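Local atomic coordinates of esterase (PDB entry 3H2G), a protein that is an esterase that degrades rice cell walls and contributes to the virulence of Xanthomonas oryzae pv. oryzae. Residues L7-F12 / E48-T53; I54-E59 / S131-H136; E59-S64 / D124-G129. All coordinates share one frame; numbering follows the deposited sequence.

Contact 1: L7-F12 / E48-T53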
loop_
_atom_site.group_PDB
_atom_site.type_symbol
_atom_site.label_atom_id
_atom_site.label_comp_id
_atom_site.label_asym_id
_atom_site.label_seq_id
_atom_site.Cartn_x
_atom_site.Cartn_y
_atom_site.Cartn_z
ATOM N N LEU A 7 -8.435 18.653 9.273
ATOM C CA LEU A 7 -9.622 17.826 9.054
ATOM C C LEU A 7 -10.713 18.671 8.396
ATOM O O LEU A 7 -11.203 19.634 8.991
ATOM C CB LEU A 7 -10.139 17.276 10.387
ATOM C CG LEU A 7 -11.384 16.385 10.339
ATOM C CD1 LEU A 7 -11.041 15.052 9.682
ATOM C CD2 LEU A 7 -11.903 16.158 11.749
ATOM N N LEU A 8 -11.093 18.307 7.174
ATOM C CA LEU A 8 -12.118 19.040 6.434
ATOM C C LEU A 8 -13.532 18.531 6.721
ATOM O O LEU A 8 -14.444 19.321 6.960
ATOM C CB LEU A 8 -11.816 18.968 4.934
ATOM C CG LEU A 8 -10.487 19.630 4.550
ATOM C CD1 LEU A 8 -10.183 19.390 3.078
ATOM C CD2 LEU A 8 -10.563 21.122 4.846
ATOM N N THR A 9 -13.715 17.215 6.674
ATOM C CA THR A 9 -15.008 16.607 6.974
ATOM C C THR A 9 -14.758 15.235 7.589
ATOM O O THR A 9 -13.684 14.656 7.427
ATOM C CB THR A 9 -15.892 16.406 5.713
ATOM O OG1 THR A 9 -15.351 15.351 4.905
ATOM C CG2 THR A 9 -15.965 17.693 4.886
ATOM N N SER A 10 -15.749 14.724 8.307
ATOM C CA SER A 10 -15.645 13.409 8.921
ATOM C C SER A 10 -17.059 12.878 9.063
ATOM O O SER A 10 -18.008 13.646 9.241
ATOM C CB SER A 10 -14.949 13.481 10.286
ATOM O OG SER A 10 -15.659 14.296 11.199
ATOM N N ASN A 11 -17.202 11.564 8.977
ATOM C CA ASN A 11 -18.516 10.954 9.064
ATOM C C ASN A 11 -18.396 9.512 9.527
ATOM O O ASN A 11 -17.482 8.795 9.120
ATOM C CB ASN A 11 -19.179 11.008 7.684
ATOM C CG ASN A 11 -20.602 10.509 7.700
ATOM O OD1 ASN A 11 -21.437 11.005 8.455
ATOM N ND2 ASN A 11 -20.891 9.524 6.860
ATOM N N PHE A 12 -19.311 9.091 10.390
ATOM C CA PHE A 12 -19.292 7.722 10.872
ATOM C C PHE A 12 -20.311 6.933 10.066
ATOM O O PHE A 12 -21.455 7.357 9.905
ATOM C CB PHE A 12 -19.585 7.697 12.372
ATOM C CG PHE A 12 -18.610 8.515 13.171
ATOM C CD1 PHE A 12 -18.817 9.878 13.362
ATOM C CD2 PHE A 12 -17.440 7.940 13.658
ATOM C CE1 PHE A 12 -17.868 10.659 14.022
ATOM C CE2 PHE A 12 -16.483 8.711 14.318
ATOM C CZ PHE A 12 -16.698 10.074 14.499
ATOM N N GLU A 48 -15.124 7.768 8.204
ATOM C CA GLU A 48 -14.471 8.235 6.993
ATOM C C GLU A 48 -14.179 9.710 7.215
ATOM O O GLU A 48 -14.775 10.342 8.090
ATOM C CB GLU A 48 -15.386 8.052 5.779
ATOM C CG GLU A 48 -16.681 8.847 5.847
ATOM C CD GLU A 48 -17.633 8.508 4.719
ATOM O OE1 GLU A 48 -18.721 9.118 4.661
ATOM O OE2 GLU A 48 -17.300 7.633 3.892
ATOM N N PHE A 49 -13.259 10.259 6.435
ATOM C CA PHE A 49 -12.921 11.662 6.591
ATOM C C PHE A 49 -12.135 12.191 5.398
ATOM O O PHE A 49 -11.593 11.419 4.606
ATOM C CB PHE A 49 -12.126 11.858 7.894
ATOM C CG PHE A 49 -10.792 11.151 7.916
ATOM C CD1 PHE A 49 -9.638 11.798 7.479
ATOM C CD2 PHE A 49 -10.694 9.833 8.359
ATOM C CE1 PHE A 49 -8.400 11.138 7.482
ATOM C CE2 PHE A 49 -9.461 9.162 8.365
ATOM C CZ PHE A 49 -8.317 9.816 7.926
ATOM N N THR A 50 -12.110 13.513 5.255
ATOM C CA THR A 50 -11.355 14.148 4.180
ATOM C C THR A 50 -10.429 15.137 4.866
ATOM O O THR A 50 -10.744 15.650 5.943
ATOM C CB THR A 50 -12.266 14.884 3.176
ATOM O OG1 THR A 50 -12.995 15.919 3.845
ATOM C CG2 THR A 50 -13.243 13.902 2.540
ATOM N N TYR A 51 -9.281 15.401 4.257
ATOM C CA TYR A 51 -8.321 16.303 4.873
ATOM C C TYR A 51 -7.439 17.030 3.874
ATOM O O TYR A 51 -7.383 16.681 2.695
ATOM C CB TYR A 51 -7.434 15.516 5.842
ATOM C CG TYR A 51 -6.681 14.374 5.181
ATOM C CD1 TYR A 51 -7.317 13.165 4.885
ATOM C CD2 TYR A 51 -5.338 14.513 4.830
ATOM C CE1 TYR A 51 -6.629 12.118 4.253
ATOM C CE2 TYR A 51 -4.640 13.477 4.196
ATOM C CZ TYR A 51 -5.292 12.284 3.911
ATOM O OH TYR A 51 -4.605 11.260 3.293
ATOM N N ALA A 52 -6.749 18.049 4.369
ATOM C CA ALA A 52 -5.845 18.835 3.554
ATOM C C ALA A 52 -4.477 18.162 3.582
ATOM O O ALA A 52 -4.031 17.686 4.625
ATOM C CB ALA A 52 -5.743 20.257 4.110
ATOM N N THR A 53 -3.817 18.120 2.431
ATOM C CA THR A 53 -2.494 17.518 2.337
ATOM C C THR A 53 -1.748 18.206 1.200
ATOM O O THR A 53 -2.130 19.303 0.786
ATOM C CB THR A 53 -2.601 15.992 2.089
ATOM O OG1 THR A 53 -1.296 15.403 2.153
ATOM C CG2 THR A 53 -3.232 15.706 0.731
#
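A classic beta bulge interrupts the antiparallel pairing of L7-F12, on an outermost strand of the mixed sheet within this chain, with E48-T53: L8 and T9 stand opposite the single T50. The carbonyl of T50 takes two backbone donors, L8 N to T50 O at 2.9 Å and a weak bond from T9 N, while T50 N returns a bond to T9 O. Beyond the bulge S10 and F49 form a non-hydrogen-bonded pair, and N11 and E48 a hydrogen-bonded one.

T9 and T50 sit on the same face and cross obliquely, their hydroxyls meeting at 2.6 Å between T9 OG1 and T50 OG1; the geometry allows the proton on either. On that face, N11 and E48 lie side by side and point the same way. E48 OE1 accepts from N11 ND2 at 3.1 Å and lies near the amide plane of N11, while ND2 comes from above the carboxylate, the two planes 40° apart. The other carboxylate oxygen, OE2, makes a salt bridge with K98. On the face of S10 and F49, the side chains of L7 and F49 cross at about a right angle, L7 CD1 resting 3.8 Å from F49 CB.

With an amide at one oxygen and a lysine at the other, the buried carboxylate of E48 is probably stabilised in its charged form, and the edge strand is held by polar side-chain bonds besides its backbone ladder.

Contact 2: I54-E59 / S131-H136; sequences IGVEGE and SNYAYH
Y133 brings its hydroxyl into the loop made by I54-E59, where two polar groups grip it. V56 N donates to Y133 OH at 2.9 Å, with an N-H...O angle of 154°, and Y133 OH donates a hydrogen bond to E59 OE2 at 2.7 Å. The oxygen thus acts as acceptor and donor at once. E59 OE2 lies at the edge of the Y133 ring, near its plane, and is met on its syn side although 33° out of the carboxylate plane; the two side chains cross at about a right angle. G55 comes close as well, its backbone packing against the hydroxyl with G55 CA 3.4 Å from Y133 OH.

V56 also meets a second tyrosine: the two side chains reach toward each other tip to tip, V56 CG2 lying 3.4 Å from Y135 OH. One face of the Y135 ring takes Y133 CD2, offset toward the rim, so the two tyrosines touch each other while both reach V56.

The receiving loop forms the hairpin connection between strands 43-54 and 60-71 and contains a type I beta turn from G55 to G58, closed by G58 N to G55 O. A further bond, G55 N to E59 O at 2.7 Å, ties the ends of the loop together. E59 bends at chi2 (-84°), which carries CD back over the turn; its OE1 then accepts from E57 N through the syn lone pair, and both carboxylate oxygens are engaged.

On the tyrosine side, S131 OG accepts from Y133 N in an ST turn at 3.2 Å and is itself bonded to T62 O. N132 OD1 accepts from T62 N, and the Y135 ring stacks with H244.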
loop_
_atom_site.group_PDB
_atom_site.type_symbol
_atom_site.label_atom_id
_atom_site.label_comp_id
_atom_site.label_asym_id
_atom_site.label_seq_id
_atom_site.Cartn_x
_atom_site.Cartn_y
_atom_site.Cartn_z
ATOM N N ILE A 54 -0.685 17.586 0.695
ATOM C CA ILE A 54 0.078 18.192 -0.392
ATOM C C ILE A 54 0.195 17.305 -1.619
ATOM O O ILE A 54 0.087 16.081 -1.531
ATOM C CB ILE A 54 1.516 18.556 0.048
ATOM C CG1 ILE A 54 2.183 17.340 0.697
ATOM C CG2 ILE A 54 1.487 19.756 0.992
ATOM C CD1 ILE A 54 3.670 17.515 0.960
ATOM N N GLY A 55 0.414 17.945 -2.766
ATOM C CA GLY A 55 0.585 17.223 -4.012
ATOM C C GLY A 55 2.051 16.857 -4.154
ATOM O O GLY A 55 2.838 17.076 -3.229
ATOM N N VAL A 56 2.435 16.318 -5.307
ATOM C CA VAL A 56 3.818 15.909 -5.519
ATOM C C VAL A 56 4.788 17.082 -5.613
ATOM O O VAL A 56 5.999 16.897 -5.501
ATOM C CB VAL A 56 3.961 15.033 -6.790
ATOM C CG1 VAL A 56 3.024 13.828 -6.699
ATOM C CG2 VAL A 56 3.657 15.850 -8.035
ATOM N N GLU A 57 4.259 18.283 -5.822
ATOM C CA GLU A 57 5.099 19.473 -5.916
ATOM C C GLU A 57 4.950 20.312 -4.652
ATOM O O GLU A 57 5.371 21.467 -4.607
ATOM C CB GLU A 57 4.714 20.310 -7.140
ATOM C CG GLU A 57 4.944 19.625 -8.484
ATOM C CD GLU A 57 6.366 19.114 -8.646
ATOM O OE1 GLU A 57 7.307 19.824 -8.233
ATOM O OE2 GLU A 57 6.548 18.007 -9.195
ATOM N N GLY A 58 4.342 19.719 -3.627
ATOM C CA GLY A 58 4.152 20.416 -2.367
ATOM C C GLY A 58 2.994 21.397 -2.367
ATOM O O GLY A 58 2.813 22.142 -1.406
ATOM N N GLU A 59 2.208 21.395 -3.439
ATOM C CA GLU A 59 1.071 22.300 -3.554
ATOM C C GLU A 59 -0.126 21.751 -2.776
ATOM O O GLU A 59 -0.198 20.558 -2.492
ATOM C CB GLU A 59 0.684 22.487 -5.027
ATOM C CG GLU A 59 -0.118 21.331 -5.620
ATOM C CD GLU A 59 0.740 20.180 -6.116
ATOM O OE1 GLU A 59 1.811 19.912 -5.528
ATOM O OE2 GLU A 59 0.326 19.528 -7.094
ATOM N N SER A 131 -10.263 12.491 -3.129
ATOM C CA SER A 131 -9.167 13.414 -3.415
ATOM C C SER A 131 -9.411 14.257 -4.663
ATOM O O SER A 131 -10.016 13.791 -5.632
ATOM C CB SER A 131 -7.858 12.641 -3.579
ATOM O OG SER A 131 -6.807 13.504 -3.977
ATOM N N ASN A 132 -8.936 15.499 -4.641
ATOM C CA ASN A 132 -9.100 16.383 -5.787
ATOM C C ASN A 132 -7.931 16.304 -6.769
ATOM O O ASN A 132 -7.896 17.041 -7.753
ATOM C CB ASN A 132 -9.297 17.840 -5.330
ATOM C CG ASN A 132 -8.088 18.411 -4.599
ATOM O OD1 ASN A 132 -7.075 17.731 -4.396
ATOM N ND2 ASN A 132 -8.194 19.678 -4.198
ATOM N N TYR A 133 -6.983 15.404 -6.518
ATOM C CA TYR A 133 -5.829 15.277 -7.411
ATOM C C TYR A 133 -6.229 14.645 -8.749
ATOM O O TYR A 133 -6.979 13.672 -8.787
ATOM C CB TYR A 133 -4.719 14.459 -6.740
ATOM C CG TYR A 133 -3.345 15.085 -6.888
ATOM C CD1 TYR A 133 -3.088 16.370 -6.403
ATOM C CD2 TYR A 133 -2.307 14.399 -7.520
ATOM C CE1 TYR A 133 -1.830 16.958 -6.546
ATOM C CE2 TYR A 133 -1.044 14.976 -7.670
ATOM C CZ TYR A 133 -0.814 16.256 -7.181
ATOM O OH TYR A 133 0.424 16.831 -7.336
ATOM N N ALA A 134 -5.708 15.204 -9.839
ATOM C CA ALA A 134 -6.027 14.745 -11.193
ATOM C C ALA A 134 -5.572 13.339 -11.571
ATOM O O ALA A 134 -6.077 12.760 -12.533
ATOM C CB ALA A 134 -5.491 15.751 -12.212
ATOM N N TYR A 135 -4.611 12.790 -10.836
ATOM C CA TYR A 135 -4.126 11.439 -11.116
ATOM C C TYR A 135 -3.624 10.835 -9.816
ATOM O O TYR A 135 -3.548 11.527 -8.803
ATOM C CB TYR A 135 -2.970 11.467 -12.130
ATOM C CG TYR A 135 -1.746 12.223 -11.649
ATOM C CD1 TYR A 135 -1.663 13.612 -11.776
ATOM C CD2 TYR A 135 -0.682 11.552 -11.040
ATOM C CE1 TYR A 135 -0.550 14.314 -11.305
ATOM C CE2 TYR A 135 0.433 12.244 -10.565
ATOM C CZ TYR A 135 0.492 13.623 -10.699
ATOM O OH TYR A 135 1.584 14.306 -10.212
ATOM N N HIS A 136 -3.295 9.548 -9.832
ATOM C CA HIS A 136 -2.753 8.923 -8.632
ATOM C C HIS A 136 -1.272 8.647 -8.833
ATOM O O HIS A 136 -0.886 7.949 -9.775
ATOM C CB HIS A 136 -3.443 7.599 -8.294
ATOM C CG HIS A 136 -2.771 6.863 -7.175
ATOM N ND1 HIS A 136 -2.260 5.590 -7.315
ATOM C CD2 HIS A 136 -2.441 7.264 -5.924
ATOM C CE1 HIS A 136 -1.641 5.240 -6.201
ATOM N NE2 HIS A 136 -1.735 6.238 -5.342
#

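Contact 3: E59-S64 / D124-G129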
loop_
_atom_site.group_PDB
_atom_site.type_symbol
_atom_site.label_atom_id
_atom_site.label_comp_id
_atom_site.label_asym_id
_atom_site.label_seq_id
_atom_site.Cartn_x
_atom_site.Cartn_y
_atom_site.Cartn_z
ATOM N N GLU A 59 2.208 21.395 -3.439
ATOM C CA GLU A 59 1.071 22.300 -3.554
ATOM C C GLU A 59 -0.126 21.751 -2.776
ATOM O O GLU A 59 -0.198 20.558 -2.492
ATOM C CB GLU A 59 0.684 22.487 -5.027
ATOM C CG GLU A 59 -0.118 21.331 -5.620
ATOM C CD GLU A 59 0.740 20.180 -6.116
ATOM O OE1 GLU A 59 1.811 19.912 -5.528
ATOM O OE2 GLU A 59 0.326 19.528 -7.094
ATOM N N PRO A 60 -1.080 22.621 -2.415
ATOM C CA PRO A 60 -2.244 22.131 -1.670
ATOM C C PRO A 60 -3.088 21.128 -2.453
ATOM O O PRO A 60 -3.275 21.252 -3.669
ATOM C CB PRO A 60 -3.008 23.414 -1.328
ATOM C CG PRO A 60 -2.584 24.373 -2.396
ATOM C CD PRO A 60 -1.115 24.086 -2.546
ATOM N N ALA A 61 -3.583 20.126 -1.736
ATOM C CA ALA A 61 -4.414 19.078 -2.318
ATOM C C ALA A 61 -5.263 18.496 -1.196
ATOM O O ALA A 61 -5.037 18.801 -0.025
ATOM C CB ALA A 61 -3.535 17.994 -2.925
ATOM N N THR A 62 -6.243 17.673 -1.550
ATOM C CA THR A 62 -7.095 17.041 -0.548
ATOM C C THR A 62 -7.054 15.536 -0.762
ATOM O O THR A 62 -6.629 15.058 -1.817
ATOM C CB THR A 62 -8.566 17.497 -0.661
ATOM O OG1 THR A 62 -9.112 17.034 -1.901
ATOM C CG2 THR A 62 -8.664 19.016 -0.596
ATOM N N ALA A 63 -7.496 14.797 0.249
ATOM C CA ALA A 63 -7.531 13.343 0.189
ATOM C C ALA A 63 -8.566 12.841 1.182
ATOM O O ALA A 63 -9.025 13.589 2.048
ATOM C CB ALA A 63 -6.156 12.764 0.528
ATOM N N SER A 64 -8.939 11.574 1.050
ATOM C CA SER A 64 -9.911 10.980 1.953
ATOM C C SER A 64 -9.236 9.834 2.699
ATOM O O SER A 64 -8.114 9.443 2.368
ATOM C CB SER A 64 -11.132 10.479 1.168
ATOM O OG SER A 64 -10.767 9.549 0.159
ATOM N N ASP A 124 -6.716 7.138 1.294
ATOM C CA ASP A 124 -7.088 6.531 0.026
ATOM C C ASP A 124 -6.025 6.897 -1.009
ATOM O O ASP A 124 -6.013 6.357 -2.113
ATOM C CB ASP A 124 -8.470 7.009 -0.430
ATOM C CG ASP A 124 -9.592 6.359 0.357
ATOM O OD1 ASP A 124 -9.539 5.125 0.547
ATOM O OD2 ASP A 124 -10.527 7.071 0.780
ATOM N N TYR A 125 -5.127 7.806 -0.622
ATOM C CA TYR A 125 -4.026 8.288 -1.468
ATOM C C TYR A 125 -4.458 9.435 -2.376
ATOM O O TYR A 125 -5.645 9.624 -2.631
ATOM C CB TYR A 125 -3.470 7.176 -2.370
ATOM C CG TYR A 125 -2.855 5.977 -1.680
ATOM C CD1 TYR A 125 -2.648 4.791 -2.385
ATOM C CD2 TYR A 125 -2.460 6.025 -0.340
ATOM C CE1 TYR A 125 -2.067 3.684 -1.784
ATOM C CE2 TYR A 125 -1.871 4.913 0.275
ATOM C CZ TYR A 125 -1.679 3.748 -0.458
ATOM O OH TYR A 125 -1.097 2.642 0.123
ATOM N N LEU A 126 -3.483 10.192 -2.873
ATOM C CA LEU A 126 -3.771 11.294 -3.783
ATOM C C LEU A 126 -4.393 10.741 -5.062
ATOM O O LEU A 126 -3.953 9.715 -5.577
ATOM C CB LEU A 126 -2.486 12.041 -4.157
ATOM C CG LEU A 126 -1.812 12.984 -3.158
ATOM C CD1 LEU A 126 -0.581 13.598 -3.813
ATOM C CD2 LEU A 126 -2.778 14.080 -2.742
ATOM N N GLY A 127 -5.418 11.419 -5.569
ATOM C CA GLY A 127 -6.044 10.991 -6.808
ATOM C C GLY A 127 -7.073 9.881 -6.714
ATOM O O GLY A 127 -7.644 9.488 -7.731
ATOM N N LEU A 128 -7.314 9.373 -5.511
ATOM C CA LEU A 128 -8.289 8.302 -5.317
ATOM C C LEU A 128 -9.305 8.709 -4.257
ATOM O O LEU A 128 -9.091 9.674 -3.527
ATOM C CB LEU A 128 -7.579 7.013 -4.894
ATOM C CG LEU A 128 -6.528 6.497 -5.882
ATOM C CD1 LEU A 128 -5.768 5.336 -5.259
ATOM C CD2 LEU A 128 -7.204 6.075 -7.187
ATOM N N GLY A 129 -10.407 7.970 -4.169
ATOM C CA GLY A 129 -11.426 8.309 -3.191
ATOM C C GLY A 129 -11.966 9.703 -3.455
ATOM O O GLY A 129 -12.292 10.038 -4.593
HETATM O O HOH W 1 -7.783 10.238 -1.173
#
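S64 and D124 face each other across the contact with their polar ends joined: S64 OG donates to D124 OD2 at 2.6 Å, meeting that carboxylate oxygen's anti lone pair, away from OD1. With chi1 at 57°, S64 OG is placed where it meets D124 OD2. The other carboxylate oxygen, D124 OD1, accepts from Q96 N. Beside this pair the backbones are joined too, D124 N to S64 O at 2.9 Å and 171°. K130 N donates to S64 OG, and G129 CA packs 3.6 Å from that oxygen.

Nearer the start of strand 60-71 the contact turns apolar. L126 swings its CD2 methyl toward A61, 4.0 Å from A61 CB, whereas the Y125 side chain is directed away from the strand, its hydroxyl bonded to H86 O.

The 124-129 loop, which follows strand 119-123, makes a type II beta turn from Y125 to L128. A water sits between it and the strand, accepting from S64 N at 2.8 Å and donating to Y125 O and L128 O.

S64 OG, both D124 carboxylate oxygens and the water's three partners thus each have hydrogen bonds. Donors at both of those oxygens, S64 OG and Q96 N, would probably favour the charged form of D124.

Contact 1 closes before contacts 2 and 3 open; contact 3 falls within the span between the two halves of contact 2. Contact 1 lies toward the sheet's outer edge and is partly buried; contact 3, on the next strand inward, is buried; contact 2, at the connection between strands 43-54 and 60-71, is partly buried. Contacts 1 and 3 meet through the backbone ladder, Y51 N to A63 O and T53 N to A61 O. Contacts 2 and 3 share E59 and both draw on the loop after strand 119-123. Chemistry follows place: bonding is led by the backbone in the bulged ladder at the sheet's edge, and by side chains and water farther in.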